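Local coordinates for phosphate-binding protein (PDB 5UB3), which probably serves as a periplasmic sensor of the phosphate- and phosphonate-binding protein class, paired with a diguanylate cyclase, and is seen here bound to chloride, at residues Q50-L55 / E74-A79; T85-L90 / P210-M215; V171-I176 / P194-D199. All coordinates share one frame; numbering follows the deposited sequence.

In the fold
Contacts 1 and 2 are buried, whereas contact 3 is at the surface, its centre about 23 Å from the centre of the chain and on the opposite side of it from contact 1. The first two share neighbouring elements: helix 67-75 runs on into strand 79-87, and M215 CE packs on E74 CB and A79 O. Contact 3 is nested inside the chain loop that contact 2 closes, with nearest atoms about 13 Å apart. The chemistry follows position. Contact 1 sets helix 48-56 against the turn after helix 67-75 through hydroxyls and aliphatic carbons, contact 2 pairs strands and holds a carboxylate and two arginines, and contact 3 stacks a histidine that also bonds to an aspartate.

Contact 1: Q50-L55 / E74-A79; sequences QMSSYL and EQRGSA
S52 and S78 meet by their hydroxyls with no flat group between them; the ring of Y54, on another side of helix 48-56, ends up leading away from 74-79 and has Q50 O on one face, 3.6 Å above its plane and offset toward the rim. The guanidinium of R76 likewise stays outside the contact, and it is the aliphatic part of that chain, CB to CD, that touches: R76 CB lies 3.3 Å from S52 OG, and R76 CD lies 3.6 Å from S52 CB. S78 OG takes the crowded position between its backbone N and carbonyl carbon (chi1 70°), which brings it to 3.1 Å from S52 OG in a weak hydrogen bond. One turn further along the helix, L55 CB rests 3.4 Å from S78 O, while L55 CD1 reaches A79 CB at 3.9 Å. The backbone sets this up: G77 has positive phi (80°) and ends helix 67-75 in a Schellman motif, its N bonded to E74 O at 2.8 Å, so that S78 and A79 turn toward helix 48-56. For S78 OG the stronger partner is L73 O, and S52 OG also bonds to R56 NH1. The two buried hydroxyls are thus satisfied within a short polar chain, flanked by carbons of R76 and L55, that holds helix 48-56 to the turn between helix 67-75 and strand 79-87.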
# COMPACT_ATOMS: atom_id res chain seq x y z
N GLN A 50 -7.31 4.64 -11.96
CA GLN A 50 -6.76 5.84 -12.58
C GLN A 50 -5.25 5.83 -12.79
O GLN A 50 -4.74 6.39 -13.76
CB GLN A 50 -7.17 7.09 -11.79
CG GLN A 50 -6.95 8.41 -12.53
CD GLN A 50 -7.75 8.46 -13.83
OE1 GLN A 50 -8.96 8.49 -13.79
NE2 GLN A 50 -7.06 8.43 -14.98
N MET A 51 -4.53 5.33 -11.80
CA MET A 51 -3.08 5.36 -11.90
C MET A 51 -2.65 4.41 -13.02
O MET A 51 -1.74 4.71 -13.80
CB MET A 51 -2.45 4.95 -10.60
CG MET A 51 -0.92 4.95 -10.70
SD MET A 51 -0.14 6.47 -11.25
CE MET A 51 -0.03 7.33 -9.69
N SER A 52 -3.33 3.26 -13.09
CA SER A 52 -3.11 2.33 -14.19
C SER A 52 -3.37 2.98 -15.52
O SER A 52 -2.59 2.79 -16.44
CB SER A 52 -3.86 1.00 -14.04
OG SER A 52 -3.80 0.24 -15.26
N SER A 53 -4.44 3.76 -15.63
CA SER A 53 -4.68 4.52 -16.85
C SER A 53 -3.56 5.51 -17.20
O SER A 53 -3.09 5.54 -18.35
CB SER A 53 -6.03 5.25 -16.74
OG SER A 53 -6.30 5.92 -17.94
N TYR A 54 -3.12 6.29 -16.22
CA TYR A 54 -1.95 7.15 -16.41
C TYR A 54 -0.73 6.41 -16.85
O TYR A 54 -0.03 6.84 -17.80
CB TYR A 54 -1.56 7.90 -15.12
CG TYR A 54 -2.45 9.00 -14.69
CD1 TYR A 54 -3.29 9.66 -15.58
CD2 TYR A 54 -2.43 9.41 -13.38
CE1 TYR A 54 -4.09 10.71 -15.17
CE2 TYR A 54 -3.23 10.44 -12.95
CZ TYR A 54 -4.06 11.10 -13.87
OH TYR A 54 -4.85 12.12 -13.48
N LEU A 55 -0.43 5.33 -16.15
CA LEU A 55 0.76 4.54 -16.49
C LEU A 55 0.69 4.04 -17.91
O LEU A 55 1.61 4.27 -18.66
CB LEU A 55 0.91 3.37 -15.51
CG LEU A 55 1.43 3.83 -14.13
CD1 LEU A 55 1.17 2.69 -13.16
CD2 LEU A 55 2.94 4.16 -14.18
N GLU A 74 0.50 -3.84 -11.84
CA GLU A 74 1.10 -4.87 -12.72
C GLU A 74 0.03 -5.72 -13.40
O GLU A 74 0.13 -6.03 -14.57
CB GLU A 74 2.08 -5.77 -11.97
CG GLU A 74 2.95 -6.60 -12.90
CD GLU A 74 3.97 -7.43 -12.18
OE1 GLU A 74 5.14 -7.48 -12.58
OE2 GLU A 74 3.56 -8.11 -11.26
N GLN A 75 -1.01 -6.09 -12.66
CA GLN A 75 -2.07 -6.95 -13.23
C GLN A 75 -2.83 -6.33 -14.36
O GLN A 75 -3.18 -7.00 -15.30
CB GLN A 75 -3.09 -7.34 -12.18
CG GLN A 75 -2.55 -8.35 -11.22
CD GLN A 75 -3.44 -8.50 -10.00
OE1 GLN A 75 -4.57 -7.93 -9.93
NE2 GLN A 75 -2.98 -9.31 -9.05
N ARG A 76 -3.08 -5.04 -14.24
CA ARG A 76 -3.64 -4.29 -15.33
C ARG A 76 -2.63 -4.04 -16.46
O ARG A 76 -2.99 -3.41 -17.41
CB ARG A 76 -4.24 -2.98 -14.82
CG ARG A 76 -5.40 -3.21 -13.87
CD ARG A 76 -5.88 -1.88 -13.35
NE ARG A 76 -7.18 -2.02 -12.73
CZ ARG A 76 -7.42 -2.21 -11.44
NH1 ARG A 76 -6.44 -2.30 -10.55
NH2 ARG A 76 -8.68 -2.30 -11.04
N GLY A 77 -1.41 -4.55 -16.38
CA GLY A 77 -0.48 -4.44 -17.52
C GLY A 77 0.23 -3.11 -17.69
O GLY A 77 0.87 -2.87 -18.72
N SER A 78 0.16 -2.27 -16.67
CA SER A 78 0.56 -0.90 -16.80
C SER A 78 1.95 -0.55 -16.14
O SER A 78 2.54 0.50 -16.43
CB SER A 78 -0.57 -0.04 -16.28
OG SER A 78 -0.73 -0.15 -14.88
N ALA A 79 2.52 -1.49 -15.40
CA ALA A 79 3.77 -1.29 -14.70
C ALA A 79 4.46 -2.60 -14.25
O ALA A 79 3.82 -3.64 -14.09
CB ALA A 79 3.51 -0.42 -13.52

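Contact 2: T85-L90 / P210-M215; sequences TERGGL and PRAVEM
T85 OG1 is set beside its backbone N and anti to the carbonyl carbon (chi1 -52°), and E214 folds at chi2 (-52°), turning its carboxylate toward that hydroxyl. The two side chains cross at about a right angle; T85 OG1 donates to E214 OE2 at 2.7 Å, and OE2 accepts on its anti lone pair. Strands 79-87 and 209-217, an antiparallel pair of the substrate-binding fold, add one backbone bond here, T85 N to A212 O at 3.0 Å; it is fairly straight at the hydrogen (158°), but the donor stands well above the carbonyl plane, in keeping with segments far from strictly antiparallel. R87 runs extended from CG to NE and lays its guanidinium over A212 CB, which sits 3.4 Å from the plane, over its centre. R211 is bent at chi2 and offers one guanidinium face to R87 CB, 3.8 Å above the plane, with L90 CB at the edge. The type I' turn from R87 to L90, closed by L90 N to R87 O at 2.9 Å, carries that leucine there. A water accepts from R211 NH2 at 3.1 Å and, weakly, from R87 NH1 at 3.3 Å, bridging two like charges. R211 NE and A212 N are buried here with no partner in the model. S64 OG bonds to both R87 NH2 and E214 OE2, and W62 NE1 bonds to E214 OE1. Three donors or hydroxyls around the buried carboxylate, with R87 nearby, would probably favour its ionised form.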
# COMPACT_ATOMS: atom_id res chain seq x y z
N THR A 85 11.63 -1.93 -2.02
CA THR A 85 11.77 -0.73 -1.23
C THR A 85 11.60 -1.06 0.23
O THR A 85 10.65 -1.77 0.63
CB THR A 85 10.79 0.37 -1.70
OG1 THR A 85 10.97 0.51 -3.10
CG2 THR A 85 10.97 1.68 -0.99
N GLU A 86 12.52 -0.51 1.03
CA GLU A 86 12.51 -0.68 2.48
C GLU A 86 12.08 0.64 3.04
O GLU A 86 12.68 1.70 2.73
CB GLU A 86 13.94 -1.02 2.94
CG GLU A 86 14.03 -1.41 4.39
CD GLU A 86 15.48 -1.52 4.81
OE1 GLU A 86 16.11 -2.57 4.47
OE2 GLU A 86 15.95 -0.52 5.42
N ARG A 87 11.06 0.61 3.86
CA ARG A 87 10.57 1.79 4.52
C ARG A 87 10.65 1.65 6.05
O ARG A 87 10.31 0.61 6.64
CB ARG A 87 9.13 2.06 4.10
CG ARG A 87 8.96 2.44 2.63
CD ARG A 87 7.52 2.67 2.28
NE ARG A 87 7.34 3.01 0.87
CZ ARG A 87 6.15 3.12 0.27
NH1 ARG A 87 4.98 2.92 0.93
NH2 ARG A 87 6.16 3.44 -1.03
N GLY A 88 11.06 2.73 6.69
CA GLY A 88 11.32 2.74 8.13
C GLY A 88 12.15 1.60 8.65
O GLY A 88 11.82 1.06 9.69
N GLY A 89 13.16 1.18 7.92
CA GLY A 89 13.97 0.03 8.28
C GLY A 89 13.35 -1.35 8.09
O GLY A 89 13.99 -2.35 8.44
N LEU A 90 12.14 -1.45 7.56
CA LEU A 90 11.45 -2.75 7.45
C LEU A 90 11.22 -3.05 6.00
O LEU A 90 10.64 -2.25 5.26
CB LEU A 90 10.08 -2.67 8.15
CG LEU A 90 10.13 -2.31 9.63
CD1 LEU A 90 8.75 -2.12 10.18
CD2 LEU A 90 10.87 -3.38 10.43
N PRO A 210 6.53 -8.44 1.28
CA PRO A 210 7.33 -7.28 1.13
C PRO A 210 6.45 -6.05 1.14
O PRO A 210 5.38 -6.04 0.58
CB PRO A 210 8.03 -7.43 -0.20
CG PRO A 210 7.56 -8.68 -0.78
CD PRO A 210 6.46 -9.25 0.06
N ARG A 211 6.98 -5.05 1.77
CA ARG A 211 6.29 -3.85 2.12
C ARG A 211 6.02 -2.90 0.97
O ARG A 211 4.92 -2.37 0.80
CB ARG A 211 7.21 -3.18 3.12
CG ARG A 211 6.77 -1.85 3.47
CD ARG A 211 6.97 -1.56 4.90
NE ARG A 211 6.09 -0.45 5.14
CZ ARG A 211 6.26 0.41 6.12
NH1 ARG A 211 7.28 0.31 6.98
NH2 ARG A 211 5.38 1.39 6.21
N ALA A 212 7.04 -2.63 0.16
CA ALA A 212 6.87 -1.61 -0.89
C ALA A 212 7.81 -1.88 -2.01
O ALA A 212 8.73 -2.67 -1.84
CB ALA A 212 7.05 -0.22 -0.35
N VAL A 213 7.54 -1.23 -3.15
CA VAL A 213 8.25 -1.53 -4.39
C VAL A 213 8.15 -0.30 -5.25
O VAL A 213 7.12 0.39 -5.31
CB VAL A 213 7.65 -2.77 -5.08
CG1 VAL A 213 6.19 -2.62 -5.33
CG2 VAL A 213 8.33 -3.13 -6.40
N GLU A 214 9.24 -0.01 -5.96
CA GLU A 214 9.24 0.99 -7.01
C GLU A 214 8.78 0.32 -8.30
O GLU A 214 9.34 -0.70 -8.73
CB GLU A 214 10.69 1.54 -7.18
CG GLU A 214 11.26 2.07 -5.87
CD GLU A 214 10.31 3.05 -5.22
OE1 GLU A 214 10.00 4.03 -5.91
OE2 GLU A 214 9.88 2.84 -4.06
N MET A 215 7.79 0.91 -8.95
CA MET A 215 7.29 0.40 -10.20
C MET A 215 7.53 1.43 -11.28
O MET A 215 7.46 2.64 -11.03
CB MET A 215 5.81 0.12 -10.16
CG MET A 215 5.33 -0.74 -9.00
SD MET A 215 5.74 -2.50 -9.22
CE MET A 215 4.60 -3.00 -10.46
O HOH W 1 3.56 2.06 3.81

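Contact 3: V171-I176 / P194-D199; sequences VHKHLI and PVFKRD
Helix 164-172 ends where H172 comes opposite F196, their CA atoms 5.9 Å apart, and the chain then turns away through H174, whose positive phi completes a Schellman motif. H172 has CG anti to the backbone N (chi1 -169°), which directs CG toward 194-199; the ring then lies against F196 of the short helix 194-197. The two rings form an offset stack: the centroids are 4.5 Å apart and the planes are inclined by only 23°. The overlap is partial. F196 CD1 lies over one face of the imidazole, toward its rim, and its nearest ring atom is H172 ND1 at 3.2 Å. Two CH-pi contacts extend the stack, each with the carbon 4.0 Å from a ring centroid: H172 CB stands over the phenyl face, and F196 CA over the imidazole face. At the edge, H172 NE2 donates to D199 OD2 at 2.8 Å. This bond is nearly straight, with an N-H...O angle of 174°, and the oxygen lies almost in the ring plane and accepts the hydrogen bond on its anti lone pair. Carboxylate and imidazole are nearly coplanar, so stacking and hydrogen bonding together fix the rotation of the ring. The aspartate may favour a protonated histidine, although its charge is not seen. K173, bent near its end, brings NZ within 3.9 Å of F196 CZ. H172 O bonds to R100 NH1, and D199 pairs through its backbone with R101, tying both segments to the end of strand 92-100. The arrangement is a histidine-carboxylate hydrogen bond beside an aromatic stack, joining the C-terminal end of helix 164-172 to the turn that leads from helix 194-197 into strand 200-205.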
# COMPACT_ATOMS: atom_id res chain seq x y z
N VAL A 171 -13.71 1.47 15.17
CA VAL A 171 -13.69 0.31 16.07
C VAL A 171 -13.67 0.82 17.51
O VAL A 171 -14.34 0.23 18.39
CB VAL A 171 -12.52 -0.64 15.80
CG1 VAL A 171 -12.58 -1.86 16.72
CG2 VAL A 171 -12.60 -1.11 14.39
N HIS A 172 -12.96 1.93 17.74
CA HIS A 172 -12.86 2.37 19.11
C HIS A 172 -14.21 2.82 19.61
O HIS A 172 -14.54 2.57 20.77
CB HIS A 172 -11.86 3.46 19.30
CG HIS A 172 -11.59 3.70 20.75
ND1 HIS A 172 -12.06 4.80 21.42
CD2 HIS A 172 -11.00 2.92 21.68
CE1 HIS A 172 -11.72 4.73 22.69
NE2 HIS A 172 -11.08 3.59 22.88
N LYS A 173 -14.99 3.43 18.70
CA LYS A 173 -16.22 4.07 19.05
C LYS A 173 -17.40 3.12 18.96
O LYS A 173 -18.53 3.61 19.05
CB LYS A 173 -16.41 5.36 18.24
CG LYS A 173 -15.33 6.37 18.56
CD LYS A 173 -15.45 7.61 17.74
CE LYS A 173 -14.14 8.38 17.60
NZ LYS A 173 -13.80 8.91 18.93
N HIS A 174 -17.16 1.80 18.88
CA HIS A 174 -18.20 0.76 18.81
C HIS A 174 -19.06 0.87 17.52
O HIS A 174 -20.19 0.41 17.50
CB HIS A 174 -19.13 0.75 20.05
CG HIS A 174 -18.45 0.32 21.31
ND1 HIS A 174 -17.84 1.21 22.17
CD2 HIS A 174 -18.31 -0.91 21.87
CE1 HIS A 174 -17.34 0.55 23.20
NE2 HIS A 174 -17.60 -0.74 23.03
N LEU A 175 -18.55 1.47 16.46
CA LEU A 175 -19.35 1.57 15.24
C LEU A 175 -19.15 0.33 14.43
O LEU A 175 -20.04 -0.06 13.76
CB LEU A 175 -18.94 2.78 14.45
CG LEU A 175 -19.19 4.06 15.24
CD1 LEU A 175 -18.41 5.20 14.61
CD2 LEU A 175 -20.67 4.41 15.33
N ILE A 176 -17.98 -0.29 14.54
CA ILE A 176 -17.56 -1.43 13.71
C ILE A 176 -16.80 -2.37 14.64
O ILE A 176 -16.11 -1.90 15.52
CB ILE A 176 -16.69 -0.92 12.54
CG1 ILE A 176 -17.51 0.04 11.66
CG2 ILE A 176 -16.21 -2.08 11.67
CD1 ILE A 176 -16.76 0.60 10.45
N PRO A 194 -2.63 6.27 20.83
CA PRO A 194 -2.53 5.56 22.09
C PRO A 194 -3.86 5.46 22.86
O PRO A 194 -4.20 4.38 23.31
CB PRO A 194 -1.48 6.36 22.85
CG PRO A 194 -0.57 6.81 21.76
CD PRO A 194 -1.45 7.12 20.58
N VAL A 195 -4.61 6.56 22.95
CA VAL A 195 -5.93 6.57 23.61
C VAL A 195 -6.85 5.47 23.06
O VAL A 195 -7.61 4.91 23.81
CB VAL A 195 -6.61 7.97 23.55
CG1 VAL A 195 -6.92 8.42 22.13
CG2 VAL A 195 -7.90 7.99 24.35
N PHE A 196 -6.79 5.17 21.76
CA PHE A 196 -7.55 4.07 21.18
C PHE A 196 -6.89 2.74 21.36
O PHE A 196 -7.55 1.79 21.70
CB PHE A 196 -7.91 4.23 19.66
CG PHE A 196 -8.68 5.48 19.31
CD1 PHE A 196 -9.42 6.19 20.26
CD2 PHE A 196 -8.68 5.93 17.99
CE1 PHE A 196 -10.09 7.34 19.89
CE2 PHE A 196 -9.36 7.07 17.62
CZ PHE A 196 -10.07 7.78 18.56
N LYS A 197 -5.58 2.69 21.08
CA LYS A 197 -4.82 1.45 21.09
C LYS A 197 -4.93 0.66 22.38
O LYS A 197 -4.99 -0.57 22.37
CB LYS A 197 -3.34 1.78 20.83
CG LYS A 197 -2.45 0.56 20.70
CD LYS A 197 -1.00 0.98 20.51
CE LYS A 197 -0.24 -0.24 20.08
NZ LYS A 197 1.21 -0.03 20.10
N ARG A 198 -4.91 1.36 23.49
CA ARG A 198 -4.98 0.72 24.81
C ARG A 198 -6.28 -0.04 25.00
O ARG A 198 -6.32 -0.97 25.79
CB ARG A 198 -4.79 1.74 25.94
CG ARG A 198 -5.95 2.68 26.10
CD ARG A 198 -5.51 3.90 26.88
NE ARG A 198 -6.62 4.72 27.33
CZ ARG A 198 -6.49 5.94 27.85
NH1 ARG A 198 -5.28 6.50 27.97
NH2 ARG A 198 -7.55 6.63 28.22
N ASP A 199 -7.34 0.33 24.27
CA ASP A 199 -8.61 -0.41 24.35
C ASP A 199 -8.76 -1.57 23.38
O ASP A 199 -9.82 -2.20 23.33
CB ASP A 199 -9.76 0.56 24.27
CG ASP A 199 -9.86 1.48 25.52
OD1 ASP A 199 -9.56 1.07 26.64
OD2 ASP A 199 -10.24 2.63 25.35